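Local structure of Low molecular weight phosphotyrosine protein phosphatase 1 (7CUY) at residues A[20-23]-A[24-28]; A[134-137]-A[138-142]; A[85-88]-A[89-93]. The protein hydrolyses phosphate monoesters as a low molecular weight protein tyrosine phosphatase, probably acting on phosphotyrosyl proteins and on small aryl and acyl phosphates. All coordinates share one frame; numbering follows the deposited sequence.

Interaction 1 (A[20-23]-A[24-28]); sequences EVVM and VDTLE
The peptide carbonyl of Val-22 is a flat group gripped by two donors from Thr-26. Thr-26 N lies 2.7 Å from Val-22 O, tilted moderately from the carbonyl plane. The hydroxyl instead stands above that plane, 42° out of it, with Thr-26 OG1 donating to Val-22 O over 2.8 Å. Because OG1 sits beside its own backbone N (chi1 -69°), the hydroxyl reaches back one turn, and the one oxygen accepts both donors from different directions, the amide nearer the carbonyl plane. The next carbonyl is met by both amide and side chain: Leu-27 N donates to Met-23 O at 2.8 Å, while Leu-27 CG lies 3.2 Å from the same oxygen.

All of this belongs to helix 15-29, the crossover of the beta-alpha-beta unit formed with strands 3-9 and 35-41. Met-23 runs forward along it, CG anti to the backbone N and the chain then bent (chi2 78°). Its methyl CE thereby crosses the next turn, 3.9 Å from Thr-26 CG2 and 3.9 Å from Leu-27 CG. On the sheet side, Val-37 meets Met-23, Val-24 and Leu-27; helix 132-153 meets Met-23 through Cys-145 and Thr-26 through Met-149.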
loop_
_atom_site.group_PDB
_atom_site.type_symbol
_atom_site.label_atom_id
_atom_site.label_comp_id
_atom_site.label_asym_id
_atom_site.label_seq_id
_atom_site.Cartn_x
_atom_site.Cartn_y
_atom_site.Cartn_z
ATOM N N GLU A 20 -0.560 -1.603 -3.717
ATOM C CA GLU A 20 -1.667 -1.204 -4.570
ATOM C C GLU A 20 -1.936 -2.245 -5.646
ATOM O O GLU A 20 -3.087 -2.618 -5.888
ATOM C CB GLU A 20 -1.385 0.150 -5.211
ATOM C CG GLU A 20 -2.473 0.543 -6.202
ATOM C CD GLU A 20 -2.074 1.702 -7.068
ATOM O OE1 GLU A 20 -0.924 2.184 -6.938
ATOM O OE2 GLU A 20 -2.920 2.148 -7.854
ATOM N N VAL A 21 -0.886 -2.729 -6.308
ATOM C CA VAL A 21 -1.094 -3.692 -7.386
ATOM C C VAL A 21 -1.588 -5.029 -6.825
ATOM O O VAL A 21 -2.468 -5.691 -7.412
ATOM C CB VAL A 21 0.198 -3.854 -8.205
ATOM C CG1 VAL A 21 0.088 -5.059 -9.114
ATOM C CG2 VAL A 21 0.470 -2.606 -9.033
ATOM N N VAL A 22 -1.039 -5.452 -5.684
ATOM C CA VAL A 22 -1.477 -6.711 -5.096
ATOM C C VAL A 22 -2.931 -6.608 -4.652
ATOM O O VAL A 22 -3.709 -7.556 -4.815
ATOM C CB VAL A 22 -0.538 -7.118 -3.941
ATOM C CG1 VAL A 22 -1.135 -8.240 -3.126
ATOM C CG2 VAL A 22 0.825 -7.538 -4.480
ATOM N N MET A 23 -3.339 -5.450 -4.111
ATOM C CA MET A 23 -4.724 -5.322 -3.658
ATOM C C MET A 23 -5.686 -5.414 -4.837
ATOM O O MET A 23 -6.720 -6.094 -4.753
ATOM C CB MET A 23 -4.916 -4.012 -2.892
ATOM C CG MET A 23 -6.288 -3.827 -2.221
ATOM S SD MET A 23 -6.491 -4.765 -0.666
ATOM C CE MET A 23 -7.443 -6.115 -1.253
ATOM N N VAL A 24 -5.347 -4.770 -5.957
ATOM C CA VAL A 24 -6.207 -4.835 -7.132
ATOM C C VAL A 24 -6.288 -6.268 -7.648
ATOM O O VAL A 24 -7.370 -6.770 -7.951
ATOM C CB VAL A 24 -5.717 -3.857 -8.216
ATOM C CG1 VAL A 24 -6.398 -4.138 -9.540
ATOM C CG2 VAL A 24 -6.031 -2.448 -7.784
ATOM N N ASP A 25 -5.143 -6.951 -7.721
ATOM C CA ASP A 25 -5.126 -8.357 -8.107
ATOM C C ASP A 25 -5.917 -9.212 -7.129
ATOM O O ASP A 25 -6.626 -10.146 -7.529
ATOM C CB ASP A 25 -3.684 -8.846 -8.186
ATOM C CG ASP A 25 -3.582 -10.279 -8.672
ATOM O OD1 ASP A 25 -4.292 -10.626 -9.649
ATOM O OD2 ASP A 25 -2.789 -11.051 -8.077
ATOM N N THR A 26 -5.816 -8.901 -5.842
ATOM C CA THR A 26 -6.544 -9.662 -4.843
ATOM C C THR A 26 -8.046 -9.465 -4.993
ATOM O O THR A 26 -8.817 -10.433 -4.935
ATOM C CB THR A 26 -6.058 -9.244 -3.455
ATOM O OG1 THR A 26 -4.714 -9.697 -3.284
ATOM C CG2 THR A 26 -6.934 -9.815 -2.368
ATOM N N LEU A 27 -8.486 -8.227 -5.193
ATOM C CA LEU A 27 -9.903 -7.988 -5.441
ATOM C C LEU A 27 -10.381 -8.692 -6.708
ATOM O O LEU A 27 -11.501 -9.214 -6.739
ATOM C CB LEU A 27 -10.175 -6.489 -5.556
ATOM C CG LEU A 27 -9.869 -5.698 -4.283
ATOM C CD1 LEU A 27 -9.633 -4.229 -4.641
ATOM C CD2 LEU A 27 -10.986 -5.866 -3.244
ATOM N N GLU A 28 -9.545 -8.732 -7.750
ATOM C CA GLU A 28 -9.971 -9.343 -9.004
ATOM C C GLU A 28 -10.200 -10.841 -8.838
ATOM O O GLU A 28 -11.223 -11.373 -9.285
ATOM C CB GLU A 28 -8.954 -9.048 -10.110
ATOM C CG GLU A 28 -9.490 -9.369 -11.489
ATOM C CD GLU A 28 -8.676 -8.737 -12.619
ATOM O OE1 GLU A 28 -8.776 -9.220 -13.779
ATOM O OE2 GLU A 28 -7.943 -7.750 -12.349
#

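Interaction 2 (A[134-137]-A[138-142]); sequences FETA and YQQCV
A bend in Glu-135 (chi2 72°) and the placing of Gln-139 CG beside its own backbone N (chi1 -72°) bring a carboxylate and an amide together across successive turns of helix 132-153. The turns are held by regular alpha-helical bonds from the N-H of residue i+4 to the carbonyl of residue i: Gln-139 N donates to Glu-135 O at 2.9 Å and Cys-141 N to Ala-137 O at 2.9 Å. The Glu-135 and Gln-139 side chains cross with their terminal planes 71° apart, and the bond between them, Gln-139 NE2 to Glu-135 OE2, is weak at 3.4 Å. His-62 is hydrogen-bonded to the other carboxylate oxygen, Glu-135 OE1, and also stacks with the Tyr-138 ring.

On another flank Thr-136 and Gln-140 lie side by side and point the same way. A water donates to Gln-140 OE1 at 2.7 Å and also makes a weak contact of 3.4 Å with Thr-136 OG1. Gln-140 NE2 is held by the backbone oxygens of Asn-119 and Ile-121, which fixes the amide rotation and leaves OE1 turned to the water.

The side chain of buried Ala-137 is about 5 Å from that of Arg-15, an active-site residue by similarity, so this helix face lies beside the probable catalytic site. Tyr-138 CB lies 3.4 Å from Glu-135 O, and on one face of the Tyr-138 ring Val-142 CG2 sits 3.5 Å above the plane, offset toward the rim.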
loop_
_atom_site.group_PDB
_atom_site.type_symbol
_atom_site.label_atom_id
_atom_site.label_comp_id
_atom_site.label_asym_id
_atom_site.label_seq_id
_atom_site.Cartn_x
_atom_site.Cartn_y
_atom_site.Cartn_z
ATOM N N PHE A 134 12.073 -6.402 -1.839
ATOM C CA PHE A 134 10.835 -6.157 -2.563
ATOM C C PHE A 134 9.997 -7.423 -2.620
ATOM O O PHE A 134 8.766 -7.381 -2.482
ATOM C CB PHE A 134 11.151 -5.651 -3.971
ATOM C CG PHE A 134 11.793 -4.281 -4.002
ATOM C CD1 PHE A 134 13.105 -4.102 -3.588
ATOM C CD2 PHE A 134 11.093 -3.180 -4.483
ATOM C CE1 PHE A 134 13.702 -2.839 -3.623
ATOM C CE2 PHE A 134 11.676 -1.914 -4.522
ATOM C CZ PHE A 134 12.980 -1.745 -4.105
ATOM N N GLU A 135 10.659 -8.562 -2.822
ATOM C CA GLU A 135 9.960 -9.837 -2.830
ATOM C C GLU A 135 9.310 -10.109 -1.482
ATOM O O GLU A 135 8.180 -10.613 -1.428
ATOM C CB GLU A 135 10.933 -10.950 -3.224
ATOM C CG GLU A 135 10.467 -12.366 -2.904
ATOM C CD GLU A 135 9.336 -12.842 -3.815
ATOM O OE1 GLU A 135 9.080 -12.178 -4.858
ATOM O OE2 GLU A 135 8.712 -13.880 -3.480
ATOM N N THR A 136 9.975 -9.762 -0.370
ATOM C CA THR A 136 9.341 -10.083 0.909
ATOM C C THR A 136 8.171 -9.143 1.180
ATOM O O THR A 136 7.128 -9.579 1.683
ATOM C CB THR A 136 10.350 -10.091 2.075
ATOM O OG1 THR A 136 10.251 -8.897 2.860
ATOM C CG2 THR A 136 11.748 -10.241 1.581
ATOM N N ALA A 137 8.305 -7.866 0.808
ATOM C CA ALA A 137 7.161 -6.959 0.835
ATOM C C ALA A 137 5.999 -7.509 0.006
ATOM O O ALA A 137 4.834 -7.454 0.425
ATOM C CB ALA A 137 7.580 -5.581 0.321
ATOM N N TYR A 138 6.294 -8.018 -1.189
ATOM C CA TYR A 138 5.246 -8.609 -2.011
ATOM C C TYR A 138 4.567 -9.769 -1.278
ATOM O O TYR A 138 3.334 -9.821 -1.180
ATOM C CB TYR A 138 5.824 -9.061 -3.358
ATOM C CG TYR A 138 4.828 -9.851 -4.178
ATOM C CD1 TYR A 138 3.972 -9.211 -5.050
ATOM C CD2 TYR A 138 4.733 -11.239 -4.057
ATOM C CE1 TYR A 138 3.045 -9.911 -5.786
ATOM C CE2 TYR A 138 3.804 -11.952 -4.790
ATOM C CZ TYR A 138 2.962 -11.283 -5.655
ATOM O OH TYR A 138 2.027 -11.977 -6.400
ATOM N N GLN A 139 5.357 -10.705 -0.742
ATOM C CA GLN A 139 4.775 -11.821 -0.003
ATOM C C GLN A 139 3.892 -11.330 1.138
ATOM O O GLN A 139 2.800 -11.867 1.366
ATOM C CB GLN A 139 5.878 -12.743 0.530
ATOM C CG GLN A 139 6.576 -13.565 -0.542
ATOM C CD GLN A 139 6.953 -14.979 -0.079
ATOM O OE1 GLN A 139 6.795 -15.349 1.101
ATOM N NE2 GLN A 139 7.422 -15.790 -1.025
ATOM N N GLN A 140 4.341 -10.302 1.863
ATOM C CA GLN A 140 3.552 -9.773 2.971
ATOM C C GLN A 140 2.244 -9.169 2.480
ATOM O O GLN A 140 1.177 -9.426 3.049
ATOM C CB GLN A 140 4.364 -8.731 3.743
ATOM C CG GLN A 140 5.527 -9.317 4.523
ATOM C CD GLN A 140 6.473 -8.245 5.047
ATOM O OE1 GLN A 140 7.193 -7.609 4.275
ATOM N NE2 GLN A 140 6.487 -8.052 6.358
ATOM N N CYS A 141 2.313 -8.355 1.429
ATOM C CA CYS A 141 1.113 -7.742 0.871
ATOM C C CYS A 141 0.110 -8.790 0.388
ATOM O O CYS A 141 -1.105 -8.604 0.516
ATOM C CB CYS A 141 1.509 -6.810 -0.274
ATOM S SG CYS A 141 2.431 -5.355 0.296
ATOM N N VAL A 142 0.593 -9.874 -0.212
ATOM C CA VAL A 142 -0.324 -10.918 -0.662
ATOM C C VAL A 142 -1.139 -11.455 0.511
ATOM O O VAL A 142 -2.368 -11.599 0.424
ATOM C CB VAL A 142 0.463 -12.029 -1.376
ATOM C CG1 VAL A 142 -0.417 -13.274 -1.591
ATOM C CG2 VAL A 142 1.000 -11.508 -2.698
HETATM O O HOH W 1 9.480 -6.320 4.885
#

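Interaction 3 (A[85-88]-A[89-93])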
loop_
_atom_site.group_PDB
_atom_site.type_symbol
_atom_site.label_atom_id
_atom_site.label_comp_id
_atom_site.label_asym_id
_atom_site.label_seq_id
_atom_site.Cartn_x
_atom_site.Cartn_y
_atom_site.Cartn_z
ATOM N N PHE A 85 -3.732 3.037 4.416
ATOM C CA PHE A 85 -2.799 2.059 4.971
ATOM C C PHE A 85 -1.371 2.594 4.975
ATOM O O PHE A 85 -0.854 2.994 3.928
ATOM C CB PHE A 85 -2.806 0.756 4.156
ATOM C CG PHE A 85 -4.019 -0.114 4.369
ATOM C CD1 PHE A 85 -4.095 -0.970 5.451
ATOM C CD2 PHE A 85 -5.059 -0.102 3.464
ATOM C CE1 PHE A 85 -5.205 -1.798 5.627
ATOM C CE2 PHE A 85 -6.170 -0.908 3.642
ATOM C CZ PHE A 85 -6.244 -1.758 4.723
ATOM N N GLY A 86 -0.704 2.540 6.149
ATOM C CA GLY A 86 0.733 2.699 6.191
ATOM C C GLY A 86 1.425 1.351 6.131
ATOM O O GLY A 86 0.814 0.308 6.334
ATOM N N MET A 87 2.722 1.376 5.852
ATOM C CA MET A 87 3.496 0.144 5.797
ATOM C C MET A 87 4.252 -0.161 7.088
ATOM O O MET A 87 4.465 -1.341 7.398
ATOM C CB MET A 87 4.489 0.200 4.633
ATOM C CG MET A 87 3.835 0.475 3.281
ATOM S SD MET A 87 2.746 -0.859 2.736
ATOM C CE MET A 87 1.206 -0.004 2.550
ATOM N N ASP A 88 4.677 0.863 7.832
ATOM C CA ASP A 88 5.475 0.672 9.040
ATOM C C ASP A 88 5.070 1.726 10.070
ATOM O O ASP A 88 4.222 2.581 9.812
ATOM C CB ASP A 88 6.980 0.709 8.716
ATOM C CG ASP A 88 7.430 2.028 8.157
ATOM O OD1 ASP A 88 6.688 3.017 8.300
ATOM O OD2 ASP A 88 8.533 2.086 7.558
ATOM N N GLU A 89 5.688 1.666 11.251
ATOM C CA GLU A 89 5.262 2.540 12.337
ATOM C C GLU A 89 5.548 4.015 12.049
ATOM O O GLU A 89 4.782 4.882 12.491
ATOM C CB GLU A 89 5.927 2.116 13.655
ATOM C CG GLU A 89 7.443 1.923 13.572
ATOM C CD GLU A 89 7.863 0.533 13.074
ATOM O OE1 GLU A 89 8.020 0.356 11.841
ATOM O OE2 GLU A 89 8.049 -0.377 13.930
ATOM N N ASP A 90 6.640 4.319 11.335
ATOM C CA ASP A 90 6.912 5.695 10.908
ATOM C C ASP A 90 5.800 6.223 9.999
ATOM O O ASP A 90 5.353 7.366 10.150
ATOM C CB ASP A 90 8.259 5.766 10.173
ATOM C CG ASP A 90 9.471 5.703 11.110
ATOM O OD1 ASP A 90 9.319 5.870 12.342
ATOM O OD2 ASP A 90 10.595 5.494 10.590
ATOM N N ASN A 91 5.371 5.416 9.014
ATOM C CA ASN A 91 4.181 5.748 8.228
ATOM C C ASN A 91 3.008 6.122 9.121
ATOM O O ASN A 91 2.333 7.137 8.895
ATOM C CB ASN A 91 3.769 4.570 7.344
ATOM C CG ASN A 91 4.704 4.350 6.196
ATOM O OD1 ASN A 91 4.633 3.326 5.516
ATOM N ND2 ASN A 91 5.600 5.318 5.962
ATOM N N MET A 92 2.728 5.287 10.133
ATOM C CA MET A 92 1.554 5.522 10.964
ATOM C C MET A 92 1.641 6.872 11.672
ATOM O O MET A 92 0.657 7.622 11.712
ATOM C CB MET A 92 1.376 4.382 11.977
ATOM C CG MET A 92 1.080 3.020 11.353
ATOM S SD MET A 92 -0.029 3.061 9.909
ATOM C CE MET A 92 -1.623 3.523 10.560
ATOM N N SER A 93 2.816 7.206 12.221
ATOM C CA SER A 93 3.003 8.510 12.865
ATOM C C SER A 93 2.727 9.650 11.893
ATOM O O SER A 93 2.003 10.599 12.218
ATOM C CB SER A 93 4.422 8.629 13.428
ATOM O OG SER A 93 4.683 7.606 14.389
#
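The side-chain carbonyl of Asn-91, a residue in the first turn of a helix, reaches back to take backbone N-H groups of the chain leading into that helix. Met-87 N donates to Asn-91 OD1 at 2.8 Å, in the carbonyl plane and, at a C=O...N angle of 124°, on a lone pair. Asp-88 N lies 3.4 Å from the same Asn-91 OD1 and adds a weak second bond.

The reverse bond runs from Asn-91 N to Asp-88 OD1, 2.8 Å long and almost straight at 174°. Asp-88 is thus the N-cap, and this bond together with its weak reciprocal arm, Asp-88 N to Asn-91 OD1, makes a capping box. The carboxylate is set for this by a first torsion of 62°, which puts CG between the backbone N and the carbonyl carbon and swings OD1 over the helix start. The first regular helical bond follows from Met-92 N to Asp-88 O, at 3.1 Å. Placed at a helix N-terminus, the aspartate charge is probably stabilised by the amide dipoles there. Its other oxygen, OD2, makes a salt bridge with Arg-15, an active-site residue by similarity, so the cap probably also helps to position that guanidinium group.

Gly-86, with no side chain on its CA, lets the helix come close: that CA is 3.7 Å from Asn-91 CB and 3.8 Å from Met-92 SD.

The contact is the strand-to-helix turn of the beta-alpha-beta unit made by strand 83-86, helix 89-98 and strand 106-109. Strand 83-86 lies between strands 3-9 and 106-109 in the parallel sheet; Met-87 and Asn-91 touch Cys-9, the probable nucleophile, Met-87 also meets Ala-19 of helix 15-29, and Met-92 packs on Met-109.

Overall arrangement
Along the chain interaction 1 comes first, then interaction 3, then interaction 2. Interactions 1 and 2 lie on neighbouring helices, 15-29 and 132-153, with centres about 13 Å apart, and they touch: Val-22 CG2 is 3.5 Å from Tyr-138 CE1. Interaction 3 belongs to the second beta-alpha-beta unit of the same four-stranded parallel sheet. Its centre is about 20 Å from that of interaction 1, on the opposite side of the chain's centre, and about 16 Å from that of interaction 2, without touching either. Arg-15, at the start of helix 15-29, lies beside interactions 2 and 3, which therefore border the probable catalytic site, whereas interaction 1 sits further along that helix.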